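PDB 5LJL: flavodoxin from Streptococcus pneumoniae serotype 4, which binds FMN and probably serves as a low-potential electron donor to a number of redox enzymes. Local coordinates for residues A[46-51]-A[79-84]; A[84-89]-A[113-118]; A[98-103]-A[121-126]; A[8-13]-A[64-69]. One frame throughout, in Å; residues are numbered along the deposited sequence.

Contact 1: residues A[46-51]-A[79-84]; sequences DFLEAD and LNLNGK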
loop_
_atom_site.group_PDB
_atom_site.type_symbol
_atom_site.label_atom_id
_atom_site.label_comp_id
_atom_site.label_asym_id
_atom_site.label_seq_id
_atom_site.Cartn_x
_atom_site.Cartn_y
_atom_site.Cartn_z
ATOM N N ASP A 46 -2.283 -3.267 13.685
ATOM C CA ASP A 46 -3.325 -2.262 13.590
ATOM C C ASP A 46 -4.272 -2.578 12.445
ATOM O O ASP A 46 -5.432 -2.179 12.491
ATOM C CB ASP A 46 -2.823 -0.839 13.437
ATOM C CG ASP A 46 -1.875 -0.403 14.529
ATOM O OD1 ASP A 46 -1.256 0.649 14.273
ATOM O OD2 ASP A 46 -1.778 -1.063 15.599
ATOM N N PHE A 47 -3.794 -3.303 11.443
ATOM C CA PHE A 47 -4.680 -3.784 10.337
ATOM C C PHE A 47 -5.901 -4.592 10.789
ATOM O O PHE A 47 -6.940 -4.583 10.059
ATOM C CB PHE A 47 -3.865 -4.571 9.297
ATOM C CG PHE A 47 -2.973 -3.696 8.376
ATOM C CD1 PHE A 47 -3.323 -2.404 7.985
ATOM C CD2 PHE A 47 -1.819 -4.276 7.782
ATOM C CE1 PHE A 47 -2.507 -1.675 7.109
ATOM C CE2 PHE A 47 -1.010 -3.531 6.859
ATOM C CZ PHE A 47 -1.400 -2.243 6.544
ATOM N N LEU A 48 -5.783 -5.306 11.918
ATOM C CA LEU A 48 -6.989 -6.024 12.442
ATOM C C LEU A 48 -8.188 -5.145 12.639
ATOM O O LEU A 48 -9.317 -5.638 12.559
ATOM C CB LEU A 48 -6.679 -6.791 13.720
ATOM C CG LEU A 48 -5.663 -7.939 13.528
ATOM C CD1 LEU A 48 -5.006 -8.434 14.820
ATOM C CD2 LEU A 48 -6.269 -9.066 12.699
ATOM N N GLU A 49 -7.950 -3.872 12.954
ATOM C CA GLU A 49 -9.016 -2.905 13.176
ATOM C C GLU A 49 -9.653 -2.343 11.928
ATOM O O GLU A 49 -10.718 -1.725 11.997
ATOM C CB GLU A 49 -8.515 -1.768 14.064
ATOM C CG GLU A 49 -8.129 -2.260 15.454
ATOM C CD GLU A 49 -7.200 -1.335 16.222
ATOM O OE1 GLU A 49 -6.158 -0.922 15.645
ATOM O OE2 GLU A 49 -7.482 -1.075 17.442
ATOM N N ALA A 50 -9.031 -2.493 10.758
ATOM C CA ALA A 50 -9.534 -1.836 9.565
ATOM C C ALA A 50 -10.311 -2.765 8.646
ATOM O O ALA A 50 -10.193 -3.974 8.709
ATOM C CB ALA A 50 -8.375 -1.272 8.805
ATOM N N ASP A 51 -11.066 -2.179 7.743
ATOM C CA ASP A 51 -11.740 -2.965 6.679
ATOM C C ASP A 51 -10.831 -3.102 5.482
ATOM O O ASP A 51 -10.897 -4.133 4.754
ATOM C CB ASP A 51 -13.003 -2.254 6.286
ATOM C CG ASP A 51 -13.948 -2.057 7.481
ATOM O OD1 ASP A 51 -14.211 -0.879 7.865
ATOM O OD2 ASP A 51 -14.392 -3.071 8.040
ATOM N N LEU A 79 0.441 -12.423 10.795
ATOM C CA LEU A 79 -0.986 -12.111 11.146
ATOM C C LEU A 79 -1.971 -12.947 10.347
ATOM O O LEU A 79 -1.635 -13.406 9.258
ATOM C CB LEU A 79 -1.324 -10.648 10.807
ATOM C CG LEU A 79 -0.563 -9.562 11.560
ATOM C CD1 LEU A 79 -1.048 -8.152 11.156
ATOM C CD2 LEU A 79 -0.696 -9.769 13.071
ATOM N N ASN A 80 -3.190 -13.142 10.880
ATOM C CA ASN A 80 -4.300 -13.694 10.080
ATOM C C ASN A 80 -5.276 -12.557 9.837
ATOM O O ASN A 80 -5.778 -11.920 10.769
ATOM C CB ASN A 80 -4.976 -14.920 10.730
ATOM C CG ASN A 80 -4.047 -16.142 10.728
ATOM O OD1 ASN A 80 -3.702 -16.695 9.646
ATOM N ND2 ASN A 80 -3.594 -16.548 11.912
ATOM N N LEU A 81 -5.414 -12.195 8.568
ATOM C CA LEU A 81 -6.242 -11.138 8.102
ATOM C C LEU A 81 -7.383 -11.639 7.208
ATOM O O LEU A 81 -7.853 -10.932 6.304
ATOM C CB LEU A 81 -5.401 -10.077 7.337
ATOM C CG LEU A 81 -4.274 -9.380 8.131
ATOM C CD1 LEU A 81 -3.528 -8.389 7.254
ATOM C CD2 LEU A 81 -4.845 -8.678 9.261
ATOM N N ASN A 82 -7.916 -12.819 7.511
ATOM C CA ASN A 82 -9.195 -13.193 6.876
ATOM C C ASN A 82 -10.311 -12.159 7.060
ATOM O O ASN A 82 -10.521 -11.559 8.146
ATOM C CB ASN A 82 -9.652 -14.591 7.334
ATOM C CG ASN A 82 -8.654 -15.675 6.950
ATOM O OD1 ASN A 82 -8.829 -16.345 5.933
ATOM N ND2 ASN A 82 -7.554 -15.794 7.692
ATOM N N GLY A 83 -11.006 -11.884 5.962
ATOM C CA GLY A 83 -12.064 -10.874 5.974
ATOM C C GLY A 83 -11.628 -9.452 5.706
ATOM O O GLY A 83 -12.463 -8.548 5.742
ATOM N N LYS A 84 -10.331 -9.230 5.454
ATOM C CA LYS A 84 -9.875 -7.890 5.121
ATOM C C LYS A 84 -9.621 -7.835 3.597
ATOM O O LYS A 84 -9.244 -8.828 3.016
ATOM C CB LYS A 84 -8.564 -7.539 5.840
ATOM C CG LYS A 84 -8.483 -7.805 7.366
ATOM C CD LYS A 84 -9.415 -6.954 8.129
ATOM C CE LYS A 84 -9.333 -7.163 9.642
ATOM N NZ LYS A 84 -10.508 -6.554 10.310
HETATM O O HOH W 1 -13.041 -5.779 4.945
#

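Contact 2: residues A[84-89]-A[113-118]; sequences KIYGVV and TGAEKG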
loop_
_atom_site.group_PDB
_atom_site.type_symbol
_atom_site.label_atom_id
_atom_site.label_comp_id
_atom_site.label_asym_id
_atom_site.label_seq_id
_atom_site.Cartn_x
_atom_site.Cartn_y
_atom_site.Cartn_z
ATOM N N LYS A 84 -10.331 -9.230 5.454
ATOM C CA LYS A 84 -9.875 -7.890 5.121
ATOM C C LYS A 84 -9.621 -7.835 3.597
ATOM O O LYS A 84 -9.244 -8.828 3.016
ATOM C CB LYS A 84 -8.564 -7.539 5.840
ATOM C CG LYS A 84 -8.483 -7.805 7.366
ATOM C CD LYS A 84 -9.415 -6.954 8.129
ATOM C CE LYS A 84 -9.333 -7.163 9.642
ATOM N NZ LYS A 84 -10.508 -6.554 10.310
ATOM N N ILE A 85 -9.817 -6.671 3.015
ATOM C CA ILE A 85 -9.505 -6.349 1.607
ATOM C C ILE A 85 -8.140 -5.633 1.632
ATOM O O ILE A 85 -7.921 -4.729 2.504
ATOM C CB ILE A 85 -10.562 -5.396 1.001
ATOM C CG1 ILE A 85 -12.000 -5.919 1.139
ATOM C CG2 ILE A 85 -10.269 -5.019 -0.490
ATOM C CD1 ILE A 85 -12.144 -7.363 0.949
ATOM N N TYR A 86 -7.236 -5.963 0.693
ATOM C CA TYR A 86 -5.978 -5.229 0.662
ATOM C C TYR A 86 -5.676 -4.701 -0.755
ATOM O O TYR A 86 -6.213 -5.171 -1.738
ATOM C CB TYR A 86 -4.798 -6.101 1.141
ATOM C CG TYR A 86 -4.300 -7.137 0.138
ATOM C CD1 TYR A 86 -3.287 -6.840 -0.774
ATOM C CD2 TYR A 86 -4.768 -8.443 0.185
ATOM C CE1 TYR A 86 -2.820 -7.809 -1.682
ATOM C CE2 TYR A 86 -4.307 -9.426 -0.701
ATOM C CZ TYR A 86 -3.307 -9.120 -1.604
ATOM O OH TYR A 86 -2.886 -10.084 -2.499
ATOM N N GLY A 87 -4.725 -3.798 -0.796
ATOM C CA GLY A 87 -4.065 -3.419 -2.025
ATOM C C GLY A 87 -2.668 -2.923 -1.760
ATOM O O GLY A 87 -2.311 -2.562 -0.605
ATOM N N VAL A 88 -1.880 -2.901 -2.819
ATOM C CA VAL A 88 -0.465 -2.504 -2.716
ATOM C C VAL A 88 -0.098 -1.579 -3.868
ATOM O O VAL A 88 -0.466 -1.818 -5.038
ATOM C CB VAL A 88 0.536 -3.696 -2.684
ATOM C CG1 VAL A 88 1.936 -3.276 -2.283
ATOM C CG2 VAL A 88 0.052 -4.737 -1.710
ATOM N N VAL A 89 0.561 -0.481 -3.529
ATOM C CA VAL A 89 1.073 0.449 -4.535
ATOM C C VAL A 89 2.532 0.823 -4.275
ATOM O O VAL A 89 3.020 0.624 -3.154
ATOM C CB VAL A 89 0.190 1.750 -4.565
ATOM C CG1 VAL A 89 -1.256 1.414 -4.847
ATOM C CG2 VAL A 89 0.413 2.615 -3.287
ATOM N N THR A 113 -1.561 -14.022 4.516
ATOM C CA THR A 113 -2.351 -13.734 5.695
ATOM C C THR A 113 -3.828 -14.134 5.573
ATOM O O THR A 113 -4.543 -14.152 6.584
ATOM C CB THR A 113 -2.371 -12.243 6.045
ATOM O OG1 THR A 113 -3.140 -11.470 5.077
ATOM C CG2 THR A 113 -0.967 -11.669 6.241
ATOM N N GLY A 114 -4.276 -14.484 4.383
ATOM C CA GLY A 114 -5.653 -14.700 4.138
ATOM C C GLY A 114 -6.489 -13.558 3.691
ATOM O O GLY A 114 -7.640 -13.759 3.358
ATOM N N ALA A 115 -5.948 -12.317 3.679
ATOM C CA ALA A 115 -6.670 -11.171 3.106
ATOM C C ALA A 115 -6.887 -11.328 1.613
ATOM O O ALA A 115 -6.148 -12.081 0.921
ATOM C CB ALA A 115 -5.892 -9.857 3.389
ATOM N N GLU A 116 -7.900 -10.624 1.101
ATOM C CA GLU A 116 -8.210 -10.664 -0.342
ATOM C C GLU A 116 -7.784 -9.401 -1.070
ATOM O O GLU A 116 -8.180 -8.298 -0.651
ATOM C CB GLU A 116 -9.721 -10.910 -0.539
ATOM C CG GLU A 116 -10.240 -12.257 -0.111
ATOM C CD GLU A 116 -11.762 -12.360 -0.316
ATOM O OE1 GLU A 116 -12.164 -13.370 -0.952
ATOM O OE2 GLU A 116 -12.544 -11.521 0.231
ATOM N N LYS A 117 -7.107 -9.559 -2.234
ATOM C CA LYS A 117 -6.674 -8.434 -3.087
ATOM C C LYS A 117 -7.929 -7.761 -3.705
ATOM O O LYS A 117 -8.671 -8.408 -4.451
ATOM C CB LYS A 117 -5.747 -8.912 -4.208
ATOM C CG LYS A 117 -5.325 -7.779 -5.143
ATOM C CD LYS A 117 -4.605 -8.335 -6.384
ATOM C CE LYS A 117 -3.234 -8.790 -6.027
ATOM N NZ LYS A 117 -2.294 -8.856 -7.191
ATOM N N GLY A 118 -8.171 -6.490 -3.420
ATOM C CA GLY A 118 -9.342 -5.806 -3.956
ATOM C C GLY A 118 -9.162 -5.160 -5.328
ATOM O O GLY A 118 -10.156 -4.726 -5.917
HETATM O O HOH W 2 -11.734 -10.312 2.617
HETATM O O HOH W 3 -5.343 -12.023 -2.728
#

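Contact 3: residues A[98-103]-A[121-126]; sequences EFCKAV and CVKVDL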
loop_
_atom_site.group_PDB
_atom_site.type_symbol
_atom_site.label_atom_id
_atom_site.label_comp_id
_atom_site.label_asym_id
_atom_site.label_seq_id
_atom_site.Cartn_x
_atom_site.Cartn_y
_atom_site.Cartn_z
ATOM N N GLU A 98 14.986 -4.155 -10.703
ATOM C CA GLU A 98 14.026 -4.764 -9.791
ATOM C C GLU A 98 12.876 -3.757 -9.484
ATOM O O GLU A 98 12.525 -3.512 -8.325
ATOM C CB GLU A 98 14.707 -5.198 -8.476
ATOM C CG GLU A 98 15.787 -6.316 -8.596
ATOM C CD GLU A 98 15.268 -7.640 -9.161
ATOM O OE1 GLU A 98 16.088 -8.427 -9.691
ATOM O OE2 GLU A 98 14.052 -7.917 -9.097
ATOM N N PHE A 99 12.353 -3.155 -10.555
ATOM C CA PHE A 99 11.312 -2.129 -10.530
ATOM C C PHE A 99 10.141 -2.539 -9.678
ATOM O O PHE A 99 9.414 -3.478 -9.984
ATOM C CB PHE A 99 10.795 -1.852 -11.959
ATOM C CG PHE A 99 9.766 -0.785 -12.059
ATOM C CD1 PHE A 99 10.146 0.526 -12.100
ATOM C CD2 PHE A 99 8.408 -1.094 -12.128
ATOM C CE1 PHE A 99 9.187 1.520 -12.242
ATOM C CE2 PHE A 99 7.456 -0.134 -12.268
ATOM C CZ PHE A 99 7.840 1.182 -12.285
ATOM N N CYS A 100 9.964 -1.789 -8.609
ATOM C CA CYS A 100 8.849 -2.050 -7.708
ATOM C C CYS A 100 8.768 -3.488 -7.207
ATOM O O CYS A 100 7.662 -3.943 -6.827
ATOM C CB CYS A 100 7.527 -1.531 -8.311
ATOM S SG CYS A 100 7.380 0.242 -8.461
ATOM N N LYS A 101 9.882 -4.207 -7.072
ATOM C CA LYS A 101 9.800 -5.580 -6.590
ATOM C C LYS A 101 9.234 -5.602 -5.152
ATOM O O LYS A 101 8.576 -6.569 -4.822
ATOM C CB LYS A 101 11.115 -6.309 -6.691
ATOM C CG LYS A 101 11.088 -7.679 -6.043
ATOM C CD LYS A 101 12.188 -8.505 -6.587
ATOM C CE LYS A 101 12.240 -9.830 -5.853
ATOM N NZ LYS A 101 12.953 -10.823 -6.701
ATOM N N ALA A 102 9.462 -4.577 -4.328
ATOM C CA ALA A 102 8.872 -4.584 -2.981
ATOM C C ALA A 102 7.303 -4.607 -3.034
ATOM O O ALA A 102 6.668 -5.145 -2.102
ATOM C CB ALA A 102 9.384 -3.431 -2.079
ATOM N N VAL A 103 6.709 -4.017 -4.077
ATOM C CA VAL A 103 5.230 -4.034 -4.277
ATOM C C VAL A 103 4.779 -5.503 -4.459
ATOM O O VAL A 103 3.839 -5.984 -3.761
ATOM C CB VAL A 103 4.763 -3.105 -5.461
ATOM C CG1 VAL A 103 3.288 -3.339 -5.789
ATOM C CG2 VAL A 103 5.121 -1.637 -5.232
ATOM N N CYS A 121 -2.378 -4.225 -8.334
ATOM C CA CYS A 121 -1.393 -3.318 -7.700
ATOM C C CYS A 121 -1.021 -2.221 -8.710
ATOM O O CYS A 121 -1.056 -2.457 -9.909
ATOM C CB CYS A 121 -0.160 -4.125 -7.228
ATOM S SG CYS A 121 0.798 -4.776 -8.591
ATOM N N VAL A 122 -0.658 -1.048 -8.197
ATOM C CA VAL A 122 -0.293 0.105 -9.034
ATOM C C VAL A 122 1.179 0.397 -8.799
ATOM O O VAL A 122 1.528 0.802 -7.694
ATOM C CB VAL A 122 -1.174 1.342 -8.706
ATOM C CG1 VAL A 122 -0.817 2.500 -9.668
ATOM C CG2 VAL A 122 -2.684 0.977 -8.823
ATOM N N LYS A 123 1.971 0.348 -9.862
ATOM C CA LYS A 123 3.425 0.619 -9.831
ATOM C C LYS A 123 3.678 1.887 -10.675
ATOM O O LYS A 123 3.115 2.018 -11.776
ATOM C CB LYS A 123 4.205 -0.541 -10.419
ATOM C CG LYS A 123 4.070 -1.812 -9.608
ATOM C CD LYS A 123 4.580 -2.960 -10.447
ATOM C CE LYS A 123 4.706 -4.209 -9.581
ATOM N NZ LYS A 123 4.883 -5.443 -10.406
ATOM N N VAL A 124 4.364 2.858 -10.064
ATOM C CA VAL A 124 4.583 4.194 -10.633
ATOM C C VAL A 124 6.101 4.360 -10.816
ATOM O O VAL A 124 6.900 4.079 -9.930
ATOM C CB VAL A 124 4.071 5.277 -9.694
ATOM C CG1 VAL A 124 4.444 6.692 -10.161
ATOM C CG2 VAL A 124 2.544 5.104 -9.436
ATOM N N ASP A 125 6.497 4.838 -11.982
ATOM C CA ASP A 125 7.938 5.123 -12.229
ATOM C C ASP A 125 8.270 6.475 -11.623
ATOM O O ASP A 125 7.744 7.500 -12.081
ATOM C CB ASP A 125 8.185 5.135 -13.749
ATOM C CG ASP A 125 9.679 4.830 -14.111
ATOM O OD1 ASP A 125 9.930 4.489 -15.260
ATOM O OD2 ASP A 125 10.562 4.860 -13.260
ATOM N N LEU A 126 9.080 6.493 -10.552
ATOM C CA LEU A 126 9.462 7.764 -9.936
ATOM C C LEU A 126 8.257 8.625 -9.564
ATOM O O LEU A 126 7.334 8.117 -8.805
ATOM C CB LEU A 126 10.525 8.491 -10.809
ATOM C CG LEU A 126 11.840 7.759 -10.908
ATOM C CD1 LEU A 126 12.832 8.459 -11.862
ATOM C CD2 LEU A 126 12.451 7.510 -9.579
HETATM O O HOH W 4 7.643 -4.966 -11.326
#

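Contact 4: residues A[8-13]-A[64-69]; sequences VFASMT and ELPDEM. With PO4 (phosphate ion), chain B.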
loop_
_atom_site.group_PDB
_atom_site.type_symbol
_atom_site.label_atom_id
_atom_site.label_comp_id
_atom_site.label_asym_id
_atom_site.label_seq_id
_atom_site.Cartn_x
_atom_site.Cartn_y
_atom_site.Cartn_z
ATOM N N VAL A 8 -0.298 2.298 5.019
ATOM C CA VAL A 8 1.036 2.352 5.648
ATOM C C VAL A 8 2.037 2.540 4.549
ATOM O O VAL A 8 2.034 1.759 3.574
ATOM C CB VAL A 8 1.296 1.097 6.489
ATOM C CG1 VAL A 8 2.685 1.177 7.138
ATOM C CG2 VAL A 8 0.190 0.935 7.516
ATOM N N PHE A 9 2.910 3.526 4.689
ATOM C CA PHE A 9 3.864 3.848 3.646
ATOM C C PHE A 9 5.324 3.857 4.126
ATOM O O PHE A 9 5.609 4.030 5.339
ATOM C CB PHE A 9 3.551 5.175 2.918
ATOM C CG PHE A 9 3.789 6.413 3.738
ATOM C CD1 PHE A 9 5.057 6.971 3.813
ATOM C CD2 PHE A 9 2.733 6.991 4.439
ATOM C CE1 PHE A 9 5.254 8.125 4.577
ATOM C CE2 PHE A 9 2.916 8.136 5.206
ATOM C CZ PHE A 9 4.183 8.675 5.278
ATOM N N ALA A 10 6.223 3.632 3.194
ATOM C CA ALA A 10 7.649 3.902 3.358
ATOM C C ALA A 10 8.045 4.793 2.163
ATOM O O ALA A 10 7.642 4.501 1.023
ATOM C CB ALA A 10 8.428 2.618 3.356
ATOM N N SER A 11 8.894 5.775 2.394
ATOM C CA SER A 11 9.256 6.733 1.367
ATOM C C SER A 11 10.614 7.336 1.695
ATOM O O SER A 11 10.788 7.834 2.812
ATOM C CB SER A 11 8.197 7.837 1.261
ATOM O OG SER A 11 8.460 8.685 0.133
ATOM N N MET A 12 11.549 7.269 0.763
ATOM C CA MET A 12 12.898 7.886 0.938
ATOM C C MET A 12 12.951 9.277 0.313
ATOM O O MET A 12 13.430 10.229 0.973
ATOM C CB MET A 12 14.022 6.964 0.337
ATOM C CG MET A 12 15.439 7.289 0.786
ATOM S SD MET A 12 16.490 5.942 0.157
ATOM C CE MET A 12 16.507 4.985 1.685
ATOM N N THR A 13 12.539 9.397 -0.950
ATOM C CA THR A 13 12.616 10.652 -1.702
ATOM C C THR A 13 11.207 11.235 -2.045
ATOM O O THR A 13 11.066 12.108 -2.885
ATOM C CB THR A 13 13.542 10.579 -2.969
ATOM O OG1 THR A 13 13.167 9.470 -3.804
ATOM C CG2 THR A 13 14.965 10.404 -2.600
ATOM N N GLU A 64 15.137 -5.247 -2.617
ATOM C CA GLU A 64 14.885 -5.428 -1.247
ATOM C C GLU A 64 13.713 -4.534 -0.763
ATOM O O GLU A 64 13.284 -3.492 -1.360
ATOM C CB GLU A 64 16.157 -5.222 -0.370
ATOM C CG GLU A 64 17.249 -6.304 -0.563
ATOM C CD GLU A 64 18.617 -5.843 -0.082
ATOM O OE1 GLU A 64 19.627 -6.345 -0.592
ATOM O OE2 GLU A 64 18.684 -4.975 0.816
ATOM N N LEU A 65 13.213 -4.947 0.385
ATOM C CA LEU A 65 12.323 -4.145 1.128
ATOM C C LEU A 65 13.109 -2.938 1.696
ATOM O O LEU A 65 14.317 -3.050 1.967
ATOM C CB LEU A 65 11.773 -4.982 2.280
ATOM C CG LEU A 65 11.049 -6.277 1.938
ATOM C CD1 LEU A 65 10.649 -6.962 3.232
ATOM C CD2 LEU A 65 9.839 -5.975 1.083
ATOM N N PRO A 66 12.461 -1.763 1.807
ATOM C CA PRO A 66 13.001 -0.732 2.675
ATOM C C PRO A 66 13.428 -1.286 4.033
ATOM O O PRO A 66 12.718 -2.082 4.652
ATOM C CB PRO A 66 11.836 0.231 2.819
ATOM C CG PRO A 66 11.013 0.033 1.584
ATOM C CD PRO A 66 11.116 -1.409 1.300
ATOM N N ASP A 67 14.606 -0.813 4.504
ATOM C CA ASP A 67 15.097 -1.224 5.793
ATOM C C ASP A 67 14.013 -1.111 6.850
ATOM O O ASP A 67 13.785 -2.009 7.656
ATOM C CB ASP A 67 16.293 -0.342 6.215
ATOM C CG ASP A 67 17.514 -0.615 5.429
ATOM O OD1 ASP A 67 18.492 0.229 5.567
ATOM O OD2 ASP A 67 17.601 -1.666 4.688
ATOM N N GLU A 68 13.327 0.035 6.854
ATOM C CA GLU A 68 12.323 0.331 7.852
ATOM C C GLU A 68 11.031 -0.538 7.690
ATOM O O GLU A 68 10.179 -0.569 8.594
ATOM C CB GLU A 68 11.983 1.837 7.801
ATOM C CG GLU A 68 11.392 2.355 6.485
ATOM C CD GLU A 68 12.403 2.841 5.433
ATOM O OE1 GLU A 68 13.552 2.400 5.472
ATOM O OE2 GLU A 68 12.055 3.709 4.562
ATOM N N MET A 69 10.885 -1.182 6.539
ATOM C CA MET A 69 9.810 -2.118 6.252
ATOM C C MET A 69 10.112 -3.551 6.711
ATOM O O MET A 69 9.181 -4.346 6.826
ATOM C CB MET A 69 9.365 -2.124 4.764
ATOM C CG MET A 69 8.451 -0.973 4.373
ATOM S SD MET A 69 6.829 -1.190 5.189
ATOM C CE MET A 69 5.849 0.001 4.299
HETATM P P PO4 B . 10.383 7.188 -2.879
HETATM O O1 PO4 B . 9.242 7.275 -1.942
HETATM O O2 PO4 B . 10.671 8.527 -3.528
HETATM O O3 PO4 B . 10.108 6.182 -3.933
HETATM O O4 PO4 B . 11.574 6.782 -2.158
HETATM O O HOH W 5 9.997 5.495 5.041
#

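Contact 1: residues A[46-51]-A[79-84]
Lys84 reaches out of the 79-84 loop and ends between two carbonyl groups of residues 46-51. Its NZ donates to Leu48 O at 2.7 Å and to Ala50 O at 3.1 Å, so two bonds grip the ammonium group. The two acceptors are used differently: the nitrogen stands 49° out of the carbonyl plane of Leu48 but is tilted only 27° from that of Ala50. A bend at chi2 (-65°) places CD 3.1 Å from Ala50 O, and the extended remainder of the chain passes Phe47 O with its CE. The carboxylate of Asp51 is not a direct partner, its OD2 lying 5.7 Å from Lys84 NZ; it may still add a favourable field, while its OD1 accepts from Leu4 N.

One water adds a further polar link. It donates to Asp51 O at 2.7 Å and to Gly83 O at 2.9 Å, joining the two backbones beside the lysine. Gly83, with positive phi, belongs to the type II turn from Leu81 to Lys84.

Apolar contact centres on one methyl group of Leu81. Leu48 CD2 meets Leu81 CD2 at 3.7 Å, the two side chains crossing at about a right angle. Phe47 contributes its CB, 4.2 Å from Leu81 CD2, whereas its ring runs inward against Val8 and Leu76.

The arrangement belongs to the doubly wound flavodoxin fold: it ties together the two loops that lead into the adjacent parallel strands 52-56 and 85-92, at the N-terminal ends of these strands.

Contact 2: residues A[84-89]-A[113-118]
Tyr86 lays one face of its ring over the backbone of Lys117. Lys117 CA sits 3.7 Å from the ring centroid and 19° off the normal, a CH-pi contact over the face. Chi1 of 76° sets CG between the backbone N and the carbonyl carbon; the ring beyond it lies against 115-117. The carbonyl group of Ala115 lies at the ring's edge, and Ala115 CB is 3.7 Å from Tyr86 CD2. At the far end of the ring, Tyr86 OH comes 3.5 Å from Lys117 CB, and a water that accepts from Lys117 N donates to that same oxygen. On the other face of the sheet, Ile85 CG2 packs 3.7 Å from Gly118 CA, beside Glu116.

Parallel pairing holds this geometry. Glu116 N donates to Lys84 O, Tyr86 N to Glu116 O and Gly118 N to Tyr86 O, each at 2.9 Å; the last is nearly straight (174° at hydrogen).

Strands 85-92 and 116-125 are the two parallel strands joined by a right-handed beta-alpha-beta crossover through helix 101-113. That helix covers the Tyr86 face, where Phe110 stacks on the ring and Asp107 binds both Tyr86 OH and Lys117 NZ; helix 130-146 packs against Ile85 through Leu143.

Contact 3: residues A[98-103]-A[121-126]
Lys123 packs its extended aliphatic chain against Cys100 and crosses the Phe99 side chain obliquely. Its CG lies 3.7 Å from Cys100 CB, and its CB touches Phe99 CE2 at 3.8 Å. The charged end goes past these contacts: Lys123 NZ forms a salt bridge with Asp104 and donates to a water at 2.9 Å, which in turn donates to Phe99 O. Cys100 stands at the N-cap position of helix 101-113, so the lysine passes close to the start of that helix.

Phe99 points its CB toward strand 116-125, with CG anti to the backbone N (chi1 -178°). There CE1 meets Asp125 OD2 at 3.8 Å, the oxygen lying at the ring edge near its plane, with ring and carboxylate planes 79° apart. Cys100 SG covers part of one ring face from within the same segment.

Val103 closes the contact one helical turn further on. Its CG1 packs 3.8 Å from Cys121 CB, and its side chain also touches Val88 of the neighbouring strand.

No direct hydrogen bond links the two segments. Cohesion therefore rests on methylene, methyl and ring packing plus one water bridge, while the lysine's charge is met by Asp104; the carboxylate oxygen at the edge of Phe99 is consistent with a weak electrostatic attraction to the ring hydrogens.

Contact 4: residues A[8-13]-A[64-69]
Val8 and Phe9 lie on the strand that leads into the phosphate-binding loop of the flavodoxin fold, and both meet the terminal methyl of Met69. Val8 offers CG1 to that methyl, while Phe9 gives it only backbone: Met69 CE lies 3.9 Å from Phe9 C, and the phenyl ring points the other way, onto helix 15-29.

Ala10 is the hub of the packing. Its CB touches Met69 CG at 3.7 Å and also rests against Pro66 CG and Glu68 OE2, so Pro66 and the first turn of helix 67-77 pack on this one methyl. The Met69 chain bends at chi2, and both CG and CE lie within 3.8 Å of Ala10 CB.

Ser11 turns from packing to polar contact. Its N donates to a water at 2.9 Å, and that water lies 2.8 Å from Glu68 OE2, an oxygen that also binds Tyr58 OH. With OG anti to the backbone N (chi1 -172°), the hydroxyl donates to phosphate O1 at 2.6 Å.

Met12 and Thr13 continue round the ion, which probably came from the crystallisation liquor; in flavodoxins this loop holds the phosphate of FMN, and Asn15 N and Thr16 N add further bonds here. Phosphate O4 is gripped by two amides: Met12 N donates to it at 3.0 Å with a bend (146° at hydrogen), and Thr13 N does so nearly straight (171°). Thr13 finishes the segment through its side chain, OG1 donating to phosphate O2 at 2.7 Å.

The four contacts sample both ends of one parallel sheet. Contacts 1 and 2 share Lys84, with centres about 9 Å apart, and Leu81 N probably bonds to Thr113 O at 2.9 Å. Contact 3 lies about 17 Å from contact 2, centre to centre, further along the same pair of strands; Val88 O and Val122 N, 3.3 Å apart, continue the pairing between them. Contact 4, which holds the phosphate, is about 12 Å from contact 3 by centres, and Ala102 CB touches Leu65 CD2 there. Contact 1 is remote from that site, its centre about 21 Å from that of contact 4, yet Phe47 CZ packs on Val8 CG2 at 3.7 Å.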